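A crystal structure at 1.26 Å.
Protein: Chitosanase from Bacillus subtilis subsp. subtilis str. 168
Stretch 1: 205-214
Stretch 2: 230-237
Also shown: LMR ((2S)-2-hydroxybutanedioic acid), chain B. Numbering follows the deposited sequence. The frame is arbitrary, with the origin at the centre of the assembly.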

ATOM      1  N   ARG A 205      10.534 -10.022  -0.866  1.00 15.89           N
ATOM      2  CA  ARG A 205      11.383 -10.469  -1.963  1.00 17.59           C
ATOM      3  C   ARG A 205      10.516 -10.930  -3.137  1.00 18.57           C
ATOM      4  O   ARG A 205      10.877 -10.741  -4.289  1.00 19.52           O
ATOM      5  CB  ARG A 205      12.349 -11.570  -1.500  1.00 19.90           C
ATOM      6  CG  ARG A 205      13.600 -11.012  -0.836  1.00 22.54           C
ATOM      7  CD  ARG A 205      14.458 -12.063  -0.136  1.00 26.59           C
ATOM      8  NE  ARG A 205      15.491 -11.411   0.672  1.00 30.55           N
ATOM      9  CZ  ARG A 205      16.060 -11.930   1.759  1.00 33.87           C
ATOM     10  NH1 ARG A 205      16.981 -11.238   2.412  1.00 35.29           N
ATOM     11  NH2 ARG A 205      15.730 -13.138   2.190  1.00 35.24           N
ATOM     12  N   GLU A 206       9.363 -11.517  -2.834  1.00 19.31           N
ATOM     13  CA  GLU A 206       8.440 -11.971  -3.863  1.00 20.85           C
ATOM     14  C   GLU A 206       7.638 -10.837  -4.484  1.00 18.45           C
ATOM     15  O   GLU A 206       6.881 -11.088  -5.426  1.00 19.41           O
ATOM     16  CB  GLU A 206       7.489 -13.028  -3.291  1.00 26.36           C
ATOM     17  CG  GLU A 206       7.958 -14.456  -3.512  1.00 31.39           C
ATOM     18  CD  GLU A 206       8.074 -14.805  -4.985  1.00 35.53           C
ATOM     19  OE1 GLU A 206       9.212 -14.861  -5.496  1.00 37.12           O
ATOM     20  OE2 GLU A 206       7.027 -15.019  -5.636  1.00 37.37           O
ATOM     21  N   SER A 207       7.786  -9.609  -3.986  1.00 15.74           N
ATOM     22  CA  SER A 207       7.011  -8.465  -4.444  1.00 14.81           C
ATOM     23  C   SER A 207       7.816  -7.506  -5.310  1.00 14.19           C
ATOM     24  O   SER A 207       7.257  -6.508  -5.775  1.00 14.05           O
ATOM     25  CB  SER A 207       6.451  -7.694  -3.245  1.00 15.15           C
ATOM     26  OG  SER A 207       7.451  -6.881  -2.661  1.00 15.98           O
ATOM     27  N   VAL A 208       9.105  -7.777  -5.542  1.00 15.01           N
ATOM     28  CA  VAL A 208       9.961  -6.811  -6.226  1.00 15.72           C
ATOM     29  C   VAL A 208       9.488  -6.514  -7.637  1.00 14.92           C
ATOM     30  O   VAL A 208       9.824  -5.460  -8.184  1.00 15.40           O
ATOM     31  CB  VAL A 208      11.446  -7.244  -6.219  1.00 17.32           C
ATOM     32  CG1 VAL A 208      11.974  -7.296  -4.802  1.00 19.59           C
ATOM     33  CG2 VAL A 208      11.622  -8.587  -6.927  1.00 17.64           C
ATOM     34  N   ALA A 209       8.713  -7.415  -8.248  1.00 14.25           N
ATOM     35  CA  ALA A 209       8.249  -7.175  -9.610  1.00 14.64           C
ATOM     36  C   ALA A 209       7.455  -5.879  -9.726  1.00 13.15           C
ATOM     37  O   ALA A 209       7.415  -5.287 -10.807  1.00 13.93           O
ATOM     38  CB  ALA A 209       7.424  -8.356 -10.121  1.00 16.53           C
ATOM     39  N   ARG A 210       6.814  -5.423  -8.644  1.00 12.16           N
ATOM     40  CA  ARG A 210       6.057  -4.176  -8.736  1.00 11.44           C
ATOM     41  C   ARG A 210       6.959  -3.002  -9.078  1.00 11.62           C
ATOM     42  O   ARG A 210       6.532  -2.073  -9.776  1.00 12.03           O
ATOM     43  CB  ARG A 210       5.244  -3.929  -7.459  1.00 11.10           C
ATOM     44  CG  ARG A 210       6.046  -3.554  -6.224  1.00 11.96           C
ATOM     45  CD  ARG A 210       5.341  -4.019  -4.960  1.00 11.79           C
ATOM     46  NE  ARG A 210       4.139  -3.243  -4.661  1.00 11.65           N
ATOM     47  CZ  ARG A 210       3.224  -3.632  -3.779  1.00 11.44           C
ATOM     48  NH1 ARG A 210       3.358  -4.804  -3.170  1.00 13.10           N
ATOM     49  NH2 ARG A 210       2.176  -2.868  -3.508  1.00 11.70           N
ATOM     50  N   VAL A 211       8.213  -3.035  -8.619  1.00 12.23           N
ATOM     51  CA  VAL A 211       9.157  -1.979  -8.976  1.00 13.22           C
ATOM     52  C   VAL A 211       9.380  -1.955 -10.484  1.00 12.60           C
ATOM     53  O   VAL A 211       9.391  -0.886 -11.108  1.00 13.22           O
ATOM     54  CB  VAL A 211      10.475  -2.139  -8.197  1.00 15.00           C
ATOM     55  CG1 VAL A 211      11.511  -1.154  -8.720  1.00 16.21           C
ATOM     56  CG2 VAL A 211      10.240  -1.924  -6.712  1.00 16.51           C
ATOM     57  N   ASP A 212       9.536  -3.132 -11.101  1.00 12.84           N
ATOM     58  CA  ASP A 212       9.760  -3.172 -12.542  1.00 14.03           C
ATOM     59  C   ASP A 212       8.512  -2.786 -13.326  1.00 12.55           C
ATOM     60  O   ASP A 212       8.625  -2.162 -14.385  1.00 13.21           O
ATOM     61  CB  ASP A 212      10.275  -4.543 -12.977  1.00 17.13           C
ATOM     62  CG  ASP A 212      10.883  -4.513 -14.366  1.00 20.26           C
ATOM     63  OD1 ASP A 212      11.852  -3.749 -14.580  1.00 21.73           O
ATOM     64  OD2 ASP A 212      10.390  -5.243 -15.248  1.00 22.68           O
ATOM     65  N   VAL A 213       7.318  -3.135 -12.839  1.00 11.53           N
ATOM     66  CA  VAL A 213       6.101  -2.700 -13.522  1.00 11.64           C
ATOM     67  C   VAL A 213       6.033  -1.179 -13.549  1.00 10.53           C
ATOM     68  O   VAL A 213       5.728  -0.565 -14.581  1.00 10.68           O
ATOM     69  CB  VAL A 213       4.854  -3.323 -12.867  1.00 12.24           C
ATOM     70  CG1 VAL A 213       3.589  -2.710 -13.449  1.00 12.41           C
ATOM     71  CG2 VAL A 213       4.849  -4.828 -13.056  1.00 13.49           C
ATOM     72  N   LEU A 214       6.321  -0.547 -12.407  1.00 10.47           N
ATOM     73  CA  LEU A 214       6.283   0.907 -12.328  1.00 10.62           C
ATOM     74  C   LEU A 214       7.377   1.527 -13.187  1.00 10.70           C
ATOM     75  O   LEU A 214       7.139   2.516 -13.891  1.00 10.85           O
ATOM     76  CB  LEU A 214       6.396   1.343 -10.864  1.00 10.80           C
ATOM     77  CG  LEU A 214       5.211   0.917  -9.987  1.00 11.11           C
ATOM     78  CD1 LEU A 214       5.567   1.027  -8.494  1.00 11.48           C
ATOM     79  CD2 LEU A 214       3.950   1.729 -10.315  1.00 11.49           C
ATOM     80  N   HIS A 230      -0.904  -0.985 -20.340  1.00  9.76           N
ATOM     81  CA  HIS A 230      -0.746  -2.433 -20.372  1.00  9.57           C
ATOM     82  C   HIS A 230       0.384  -2.843 -19.449  1.00 10.03           C
ATOM     83  O   HIS A 230       1.505  -2.342 -19.568  1.00 11.24           O
ATOM     84  CB  HIS A 230      -0.520  -2.947 -21.790  1.00 10.65           C
ATOM     85  CG  HIS A 230      -1.694  -2.709 -22.675  1.00 10.44           C
ATOM     86  ND1 HIS A 230      -1.795  -1.606 -23.497  1.00 11.01           N
ATOM     87  CD2 HIS A 230      -2.850  -3.397 -22.822  1.00 12.40           C
ATOM     88  CE1 HIS A 230      -2.947  -1.646 -24.141  1.00 11.83           C
ATOM     89  NE2 HIS A 230      -3.606  -2.721 -23.748  1.00 12.53           N
ATOM     90  N   VAL A 231       0.076  -3.740 -18.529  1.00 10.42           N
ATOM     91  CA  VAL A 231       1.056  -4.339 -17.641  1.00 10.94           C
ATOM     92  C   VAL A 231       1.409  -5.703 -18.208  1.00 11.39           C
ATOM     93  O   VAL A 231       0.515  -6.500 -18.521  1.00 11.99           O
ATOM     94  CB  VAL A 231       0.483  -4.470 -16.221  1.00 11.43           C
ATOM     95  CG1 VAL A 231       1.420  -5.279 -15.340  1.00 13.09           C
ATOM     96  CG2 VAL A 231       0.229  -3.089 -15.641  1.00 12.85           C
ATOM     97  N   ARG A 232       2.702  -5.972 -18.361  1.00 12.88           N
ATOM     98  CA  ARG A 232       3.173  -7.278 -18.831  1.00 14.44           C
ATOM     99  C   ARG A 232       4.283  -7.711 -17.884  1.00 14.25           C
ATOM    100  O   ARG A 232       5.405  -7.198 -17.938  1.00 16.06           O
ATOM    101  CB  ARG A 232       3.622  -7.252 -20.292  1.00 16.97           C
ATOM    102  CG  ARG A 232       2.428  -7.190 -21.250  1.00 17.29           C
ATOM    103  CD  ARG A 232       2.775  -7.439 -22.748  1.00 15.63           C
ATOM    104  NE  ARG A 232       1.728  -6.862 -23.602  1.00 12.93           N
ATOM    105  CZ  ARG A 232       1.637  -5.556 -23.827  1.00 12.07           C
ATOM    106  NH1 ARG A 232       2.565  -4.746 -23.344  1.00 11.36           N
ATOM    107  NH2 ARG A 232       0.626  -5.056 -24.513  1.00 13.45           N
ATOM    108  N   SER A 233       3.955  -8.639 -16.992  1.00 14.03           N
ATOM    109  CA  SER A 233       4.835  -9.003 -15.897  1.00 15.38           C
ATOM    110  C   SER A 233       4.946 -10.514 -15.825  1.00 17.18           C
ATOM    111  O   SER A 233       3.928 -11.211 -15.805  1.00 17.55           O
ATOM    112  CB  SER A 233       4.246  -8.472 -14.592  1.00 14.81           C
ATOM    113  OG  SER A 233       4.906  -9.023 -13.473  1.00 15.04           O
ATOM    114  N   ASN A 234       6.179 -11.020 -15.787  1.00 18.69           N
ATOM    115  CA  ASN A 234       6.362 -12.451 -15.574  1.00 21.04           C
ATOM    116  C   ASN A 234       5.753 -12.883 -14.246  1.00 20.85           C
ATOM    117  O   ASN A 234       5.153 -13.960 -14.149  1.00 23.01           O
ATOM    118  CB  ASN A 234       7.845 -12.817 -15.625  1.00 23.30           C
ATOM    119  CG  ASN A 234       8.440 -12.657 -17.011  1.00 26.43           C
ATOM    120  OD1 ASN A 234       7.727 -12.678 -18.015  1.00 28.08           O
ATOM    121  ND2 ASN A 234       9.761 -12.506 -17.074  1.00 27.72           N
ATOM    122  N   GLU A 235       5.873 -12.040 -13.218  1.00 19.57           N
ATOM    123  CA  GLU A 235       5.373 -12.395 -11.893  1.00 19.76           C
ATOM    124  C   GLU A 235       3.852 -12.313 -11.828  1.00 19.57           C
ATOM    125  O   GLU A 235       3.194 -13.247 -11.355  1.00 20.96           O
ATOM    126  CB  GLU A 235       5.997 -11.473 -10.847  1.00 20.88           C
ATOM    127  CG  GLU A 235       5.435 -11.650  -9.441  1.00 23.38           C
ATOM    128  CD  GLU A 235       5.748 -13.015  -8.856  1.00 26.73           C
ATOM    129  OE1 GLU A 235       6.788 -13.595  -9.226  1.00 27.77           O
ATOM    130  OE2 GLU A 235       4.953 -13.511  -8.029  1.00 28.92           O
ATOM    131  N   TYR A 236       3.272 -11.199 -12.284  1.00 17.19           N
ATOM    132  CA  TYR A 236       1.849 -10.951 -12.069  1.00 16.60           C
ATOM    133  C   TYR A 236       0.971 -11.397 -13.224  1.00 17.60           C
ATOM    134  O   TYR A 236      -0.213 -11.674 -13.009  1.00 18.34           O
ATOM    135  CB  TYR A 236       1.580  -9.462 -11.814  1.00 15.70           C
ATOM    136  CG  TYR A 236       2.349  -8.882 -10.649  1.00 14.07           C
ATOM    137  CD1 TYR A 236       2.152  -9.350  -9.353  1.00 14.00           C
ATOM    138  CD2 TYR A 236       3.279  -7.876 -10.848  1.00 13.95           C
ATOM    139  CE1 TYR A 236       2.865  -8.820  -8.284  1.00 13.66           C
ATOM    140  CE2 TYR A 236       3.991  -7.342  -9.796  1.00 13.80           C
ATOM    141  CZ  TYR A 236       3.782  -7.817  -8.517  1.00 13.77           C
ATOM    142  OH  TYR A 236       4.513  -7.267  -7.496  1.00 14.30           O
ATOM    143  N   GLY A 237       1.505 -11.450 -14.437  1.00 16.96           N
ATOM    144  CA  GLY A 237       0.703 -11.675 -15.619  1.00 17.36           C
ATOM    145  C   GLY A 237       0.476 -10.399 -16.404  1.00 15.45           C
ATOM    146  O   GLY A 237       1.167  -9.388 -16.239  1.00 15.46           O
TER
HETATM  147  C1  LMR B 301       9.476  -9.040 -16.463  1.00 33.89           C
HETATM  148  O1A LMR B 301       8.276  -9.336 -16.632  1.00 32.20           O
HETATM  149  O1B LMR B 301      10.168  -8.491 -17.347  1.00 34.66           O
HETATM  150  C2  LMR B 301      10.131  -9.361 -15.151  1.00 33.46           C
HETATM  151  O2  LMR B 301      11.542  -9.158 -15.284  1.00 34.59           O
HETATM  152  C3  LMR B 301       9.594  -8.459 -14.040  1.00 31.44           C
HETATM  153  C4  LMR B 301       8.185  -8.849 -13.645  1.00 29.41           C
HETATM  154  O4A LMR B 301       7.971 -10.028 -13.281  1.00 28.29           O
HETATM  155  O4B LMR B 301       7.283  -7.980 -13.688  1.00 28.95           O

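The centre of this contact is built from two apolar residues of stretch 1, Ala-209 and Val-213, and one large ring from the other stretch. Ala-209 and Val-213 lie four positions apart, and both point their CA-to-CB bonds toward the second stretch; the backbone bond from Val-213 N to Ala-209 O (3.0 Å) is consistent with the helical turn that puts both on the same side. Tyr-236, in rotamer m, brings its ring up to this pair: Ala-209 CB is 3.6 Å from Tyr-236 CE2, approaching obliquely, while Val-213 CG2 meets the ring at its edge, 4.1 Å from Tyr-236 CD2. The methyl of Ala-209 also touches Glu-235, CB to CB at 3.5 Å, and here the two backbones come close, with the CA atoms of Ala-209 and Glu-235 6.4 Å apart.

One turn on, Val-213, in rotamer t, packs both methyls against Val-231 CG1 (Val-213 CG1 at 3.9 Å, Val-213 CG2 at 4.1 Å), and Val-213 CG2, besides meeting the ring, lies 4.0 Å from Ser-233 CB. A single branched residue therefore touches both the strand and the segment that follows it. The helix and strand run at 140° between their N-to-C directions, and their axes come within 9.0 Å.

The ring carries its hydroxyl to the backbone of stretch 1, where Tyr-236 OH lies 3.3 Å from Ser-207 O and 3.2 Å from Arg-210 N. These two backbone atoms are already bonded to each other, Arg-210 N to Ser-207 O at 3.1 Å, and the geometry leaves open what the hydroxyl adds.

Ser-233 organises the polar side. Ser-233 OG accepts a hydrogen bond from Tyr-236 N (3.0 Å, nearly straight at 170°) and a weak one from Glu-235 N (3.2 Å), while backbone bonds from Ser-233 N to Gly-237 O (3.0 Å) and from Gly-237 N to Ser-233 O (2.8 Å) close the loop that presents the ring. Gly-237, at phi 103° and psi -162°, has angles at which a CB would jam against the carbonyl O of Tyr-236.

Ser-233 OG also donates to malate O4B at 2.6 Å. Asn-234 N and Glu-235 N bind malate O1A and O4A at 2.8 and 2.9 Å, so successive backbone amides hold both carboxylates. At the exposed rim, Glu-206 OE2 and Glu-235 OE2 stand 3.5 Å apart, a close approach of like charges.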